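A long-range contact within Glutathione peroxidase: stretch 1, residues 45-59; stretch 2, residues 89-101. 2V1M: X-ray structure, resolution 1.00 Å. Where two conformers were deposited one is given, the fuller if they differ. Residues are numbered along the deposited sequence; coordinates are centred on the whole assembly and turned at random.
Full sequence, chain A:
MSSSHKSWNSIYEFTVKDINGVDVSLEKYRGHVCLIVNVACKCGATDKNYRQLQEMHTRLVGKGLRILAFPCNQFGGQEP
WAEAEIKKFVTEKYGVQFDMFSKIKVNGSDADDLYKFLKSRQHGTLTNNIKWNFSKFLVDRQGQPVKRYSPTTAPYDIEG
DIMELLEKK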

# COMPACT_ATOMS: atom_id res chain seq x y z
N ALA A 45 8.47 -3.34 13.11
CA ALA A 45 7.50 -2.27 12.95
C ALA A 45 6.16 -2.78 12.39
O ALA A 45 5.28 -1.96 12.07
CB ALA A 45 8.08 -1.13 12.07
N THR A 46 5.98 -4.08 12.29
CA THR A 46 4.72 -4.64 11.80
C THR A 46 3.56 -4.14 12.65
O THR A 46 2.52 -3.68 12.12
CB THR A 46 4.81 -6.18 11.77
OG1 THR A 46 5.77 -6.58 10.78
CG2 THR A 46 3.43 -6.80 11.47
N ASP A 47 3.67 -4.29 13.97
CA ASP A 47 2.56 -3.89 14.85
C ASP A 47 2.20 -2.43 14.69
O ASP A 47 1.02 -2.09 14.50
CB ASP A 47 2.90 -4.18 16.33
CG ASP A 47 2.93 -5.65 16.68
OD1 ASP A 47 2.39 -6.53 15.98
OD2 ASP A 47 3.56 -5.92 17.74
N LYS A 48 3.18 -1.54 14.77
CA LYS A 48 2.85 -0.11 14.74
C LYS A 48 2.24 0.30 13.40
O LYS A 48 1.29 1.09 13.35
CB LYS A 48 4.02 0.77 15.16
CG LYS A 48 5.22 0.83 14.30
CD LYS A 48 6.27 1.65 15.08
CE LYS A 48 7.59 1.63 14.37
NZ LYS A 48 8.60 2.41 15.13
N ASN A 49 2.79 -0.26 12.31
CA ASN A 49 2.23 0.09 10.99
C ASN A 49 0.79 -0.41 10.86
O ASN A 49 -0.10 0.36 10.46
CB ASN A 49 3.08 -0.42 9.83
CG ASN A 49 4.22 0.51 9.54
OD1 ASN A 49 4.07 1.45 8.74
ND2 ASN A 49 5.36 0.27 10.16
N TYR A 50 0.55 -1.70 11.15
CA TYR A 50 -0.82 -2.21 11.00
C TYR A 50 -1.79 -1.51 11.95
O TYR A 50 -2.92 -1.21 11.57
CB TYR A 50 -0.84 -3.72 11.24
CG TYR A 50 -0.61 -4.50 9.95
CD1 TYR A 50 -1.63 -4.72 9.02
CD2 TYR A 50 0.66 -5.02 9.68
CE1 TYR A 50 -1.38 -5.43 7.84
CE2 TYR A 50 0.94 -5.72 8.49
CZ TYR A 50 -0.09 -5.92 7.58
OH TYR A 50 0.21 -6.59 6.43
N ARG A 51 -1.39 -1.25 13.20
CA ARG A 51 -2.30 -0.59 14.15
C ARG A 51 -2.66 0.79 13.62
O ARG A 51 -3.85 1.18 13.62
CB ARG A 51 -1.68 -0.47 15.54
CG ARG A 51 -1.44 -1.75 16.30
CD ARG A 51 -2.64 -2.29 17.00
NE ARG A 51 -2.26 -3.49 17.73
CZ ARG A 51 -2.99 -4.57 17.88
NH1 ARG A 51 -4.24 -4.60 17.38
NH2 ARG A 51 -2.45 -5.59 18.53
N GLN A 52 -1.66 1.57 13.21
CA GLN A 52 -1.96 2.93 12.76
C GLN A 52 -2.77 2.90 11.45
O GLN A 52 -3.65 3.74 11.28
CB GLN A 52 -0.70 3.74 12.58
CG GLN A 52 -0.02 4.04 13.93
CD GLN A 52 1.10 5.05 13.82
OE1 GLN A 52 1.34 5.66 12.79
NE2 GLN A 52 1.78 5.27 14.93
N LEU A 53 -2.43 2.00 10.53
CA LEU A 53 -3.21 1.91 9.29
C LEU A 53 -4.68 1.58 9.56
O LEU A 53 -5.58 2.12 8.91
CB LEU A 53 -2.59 0.93 8.30
CG LEU A 53 -1.24 1.38 7.74
CD1 LEU A 53 -0.57 0.17 7.04
CD2 LEU A 53 -1.43 2.52 6.72
N GLN A 54 -4.93 0.65 10.48
CA GLN A 54 -6.33 0.29 10.79
C GLN A 54 -7.06 1.48 11.44
O GLN A 54 -8.26 1.71 11.14
CB GLN A 54 -6.36 -0.96 11.67
CG GLN A 54 -7.76 -1.31 12.15
CD GLN A 54 -8.79 -1.46 11.09
OE1 GLN A 54 -8.49 -1.76 9.91
NE2 GLN A 54 -10.07 -1.24 11.49
N GLU A 55 -6.38 2.22 12.31
CA GLU A 55 -6.98 3.44 12.88
C GLU A 55 -7.26 4.47 11.78
O GLU A 55 -8.30 5.15 11.80
CB GLU A 55 -6.08 4.02 13.97
CG GLU A 55 -6.03 3.19 15.24
CD GLU A 55 -4.64 3.09 15.94
OE1 GLU A 55 -3.74 3.90 15.66
OE2 GLU A 55 -4.44 2.17 16.77
N MET A 56 -6.33 4.64 10.86
CA MET A 56 -6.57 5.62 9.82
C MET A 56 -7.67 5.20 8.86
O MET A 56 -8.46 6.06 8.46
CB MET A 56 -5.29 5.91 9.06
CG MET A 56 -4.25 6.59 9.90
SD MET A 56 -2.62 6.68 9.12
CE MET A 56 -2.98 7.84 7.79
N HIS A 57 -7.73 3.91 8.53
CA HIS A 57 -8.87 3.40 7.76
C HIS A 57 -10.17 3.77 8.47
O HIS A 57 -11.12 4.27 7.87
CB HIS A 57 -8.77 1.88 7.67
CG HIS A 57 -10.01 1.27 7.13
ND1 HIS A 57 -10.24 1.14 5.77
CD2 HIS A 57 -11.10 0.76 7.77
CE1 HIS A 57 -11.42 0.57 5.62
NE2 HIS A 57 -11.97 0.34 6.81
N THR A 58 -10.24 3.47 9.77
CA THR A 58 -11.49 3.69 10.49
C THR A 58 -11.86 5.18 10.54
O THR A 58 -13.04 5.55 10.45
CB THR A 58 -11.40 3.02 11.86
OG1 THR A 58 -11.27 1.60 11.66
CG2 THR A 58 -12.64 3.28 12.69
N ARG A 59 -10.86 6.05 10.66
CA ARG A 59 -11.12 7.49 10.70
C ARG A 59 -11.55 8.04 9.33
O ARG A 59 -12.38 8.97 9.26
CB ARG A 59 -9.88 8.26 11.23
CG ARG A 59 -10.09 9.75 11.38
CD ARG A 59 -8.86 10.45 11.90
NE ARG A 59 -8.84 10.45 13.36
CZ ARG A 59 -7.98 11.13 14.10
NH1 ARG A 59 -8.06 11.07 15.42
NH2 ARG A 59 -7.02 11.86 13.52
N PHE A 89 -3.55 -13.83 10.21
CA PHE A 89 -2.74 -13.14 11.17
C PHE A 89 -3.18 -11.69 11.34
O PHE A 89 -3.42 -11.22 12.47
CB PHE A 89 -1.25 -13.19 10.76
CG PHE A 89 -0.35 -12.30 11.62
CD1 PHE A 89 0.60 -12.84 12.48
CD2 PHE A 89 -0.51 -10.92 11.58
CE1 PHE A 89 1.41 -12.01 13.26
CE2 PHE A 89 0.29 -10.09 12.38
CZ PHE A 89 1.24 -10.64 13.21
N VAL A 90 -3.29 -10.97 10.22
CA VAL A 90 -3.55 -9.53 10.33
C VAL A 90 -5.01 -9.26 10.73
O VAL A 90 -5.30 -8.28 11.43
CB VAL A 90 -3.16 -8.75 9.05
CG1 VAL A 90 -1.69 -9.00 8.70
CG2 VAL A 90 -4.11 -9.03 7.87
N THR A 91 -5.93 -10.11 10.29
CA THR A 91 -7.33 -9.90 10.66
C THR A 91 -7.54 -10.21 12.13
O THR A 91 -8.22 -9.43 12.82
CB THR A 91 -8.29 -10.67 9.75
OG1 THR A 91 -8.09 -12.04 9.85
CG2 THR A 91 -8.10 -10.34 8.37
N GLU A 92 -6.99 -11.30 12.64
CA GLU A 92 -7.18 -11.65 14.02
C GLU A 92 -6.41 -10.74 14.97
O GLU A 92 -6.92 -10.46 16.08
CB GLU A 92 -6.87 -13.13 14.27
CG GLU A 92 -7.87 -14.03 13.53
CD GLU A 92 -7.78 -15.49 13.87
OE1 GLU A 92 -6.90 -15.89 14.64
OE2 GLU A 92 -8.61 -16.25 13.34
N LYS A 93 -5.22 -10.30 14.59
CA LYS A 93 -4.42 -9.51 15.51
C LYS A 93 -4.81 -8.04 15.49
O LYS A 93 -4.80 -7.38 16.53
CB LYS A 93 -2.92 -9.65 15.24
CG LYS A 93 -2.05 -9.03 16.32
CD LYS A 93 -0.57 -9.35 16.19
CE LYS A 93 0.15 -8.70 17.37
NZ LYS A 93 1.62 -8.99 17.34
N TYR A 94 -5.10 -7.50 14.30
CA TYR A 94 -5.29 -6.05 14.17
C TYR A 94 -6.71 -5.69 13.76
O TYR A 94 -7.07 -4.50 13.75
CB TYR A 94 -4.32 -5.45 13.15
CG TYR A 94 -2.89 -5.85 13.38
CD1 TYR A 94 -2.18 -5.44 14.49
CD2 TYR A 94 -2.23 -6.63 12.42
CE1 TYR A 94 -0.85 -5.85 14.68
CE2 TYR A 94 -0.92 -7.02 12.57
CZ TYR A 94 -0.24 -6.65 13.69
OH TYR A 94 1.07 -7.04 13.79
N GLY A 95 -7.52 -6.66 13.36
CA GLY A 95 -8.85 -6.35 12.85
C GLY A 95 -8.81 -5.52 11.55
O GLY A 95 -9.66 -4.67 11.32
N VAL A 96 -7.83 -5.84 10.67
CA VAL A 96 -7.70 -5.10 9.44
C VAL A 96 -9.01 -5.11 8.64
O VAL A 96 -9.53 -6.19 8.30
CB VAL A 96 -6.59 -5.71 8.57
CG1 VAL A 96 -6.61 -5.15 7.15
CG2 VAL A 96 -5.23 -5.46 9.23
N GLN A 97 -9.47 -3.90 8.30
CA GLN A 97 -10.67 -3.73 7.45
C GLN A 97 -10.35 -3.14 6.10
O GLN A 97 -11.25 -3.08 5.25
CB GLN A 97 -11.71 -2.88 8.17
CG GLN A 97 -12.29 -3.55 9.38
CD GLN A 97 -13.21 -2.61 10.09
OE1 GLN A 97 -12.79 -1.55 10.57
NE2 GLN A 97 -14.51 -2.92 10.11
N PHE A 98 -9.13 -2.65 5.89
CA PHE A 98 -8.71 -2.13 4.61
C PHE A 98 -8.35 -3.30 3.66
O PHE A 98 -8.52 -4.48 4.01
CB PHE A 98 -7.58 -1.11 4.75
CG PHE A 98 -6.39 -1.58 5.55
CD1 PHE A 98 -6.31 -1.37 6.94
CD2 PHE A 98 -5.34 -2.28 4.92
CE1 PHE A 98 -5.21 -1.83 7.66
CE2 PHE A 98 -4.25 -2.76 5.66
CZ PHE A 98 -4.20 -2.55 7.04
N ASP A 99 -7.94 -2.98 2.43
CA ASP A 99 -7.82 -3.99 1.39
C ASP A 99 -6.44 -4.64 1.42
O ASP A 99 -5.41 -3.98 1.30
CB ASP A 99 -8.13 -3.36 0.04
CG ASP A 99 -9.60 -2.97 -0.10
OD1 ASP A 99 -10.45 -3.56 0.60
OD2 ASP A 99 -9.88 -2.09 -0.94
N MET A 100 -6.45 -5.97 1.51
CA MET A 100 -5.27 -6.83 1.50
C MET A 100 -5.14 -7.53 0.17
O MET A 100 -6.13 -8.00 -0.42
CB MET A 100 -5.39 -7.90 2.60
CG MET A 100 -5.40 -7.36 4.05
SD MET A 100 -3.87 -6.56 4.57
CE MET A 100 -2.65 -7.85 4.28
N PHE A 101 -3.89 -7.66 -0.27
CA PHE A 101 -3.57 -8.28 -1.57
C PHE A 101 -2.70 -9.51 -1.43
O PHE A 101 -2.14 -9.80 -0.37
CB PHE A 101 -2.98 -7.23 -2.52
CG PHE A 101 -4.01 -6.16 -2.84
CD1 PHE A 101 -4.86 -6.32 -3.94
CD2 PHE A 101 -4.23 -5.07 -1.97
CE1 PHE A 101 -5.88 -5.39 -4.21
CE2 PHE A 101 -5.24 -4.17 -2.22
CZ PHE A 101 -6.09 -4.34 -3.33
O HOH W 1 -5.89 -2.89 15.64

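A helix can hold a distant segment that runs from helix into loop and strand by presenting successive turns of one face, each with its own chemistry, and residues 46-59 of this glutathione peroxidase illustrate the principle. In the first turn Asp47 is the charged anchor: its OD1 accepts a hydrogen bond from Tyr94 OH (2.6 Å) and forms a salt bridge with Lys93 NZ (2.9 Å), brought within range by the extended, all-t lysine chain. Tyr94 lies as a knob among Thr46, Asp47, Tyr50 and Arg51, so its ring is buried while its hydroxyl is satisfied. Tyr50 supplies the apolar centre. Its CB sits over the Tyr94 ring, 3.5 Å from the centroid; the two rings are nearly parallel but slid apart, and Val90 CG1 covers a face of the Tyr50 ring. Arg51, more exposed, lays its guanidinium face against Tyr94 CD1, donates from NH1 to Lys93 O (3.0 Å), and reaches Tyr94 O through a water. Leu53 CB then packs against Phe98 CE1 (3.9 Å). Where the partner chain has left its helix at Gly95, whose positive phi favours glycine, Gln54 uses both ends of its amide: OE1 accepts from Gln97 N and NE2 donates to Gln97 OE1, each at 2.9 Å. Finally, the His57 ring lies against the Gln97-Phe98 backbone. Together the stretches bury 764 Å².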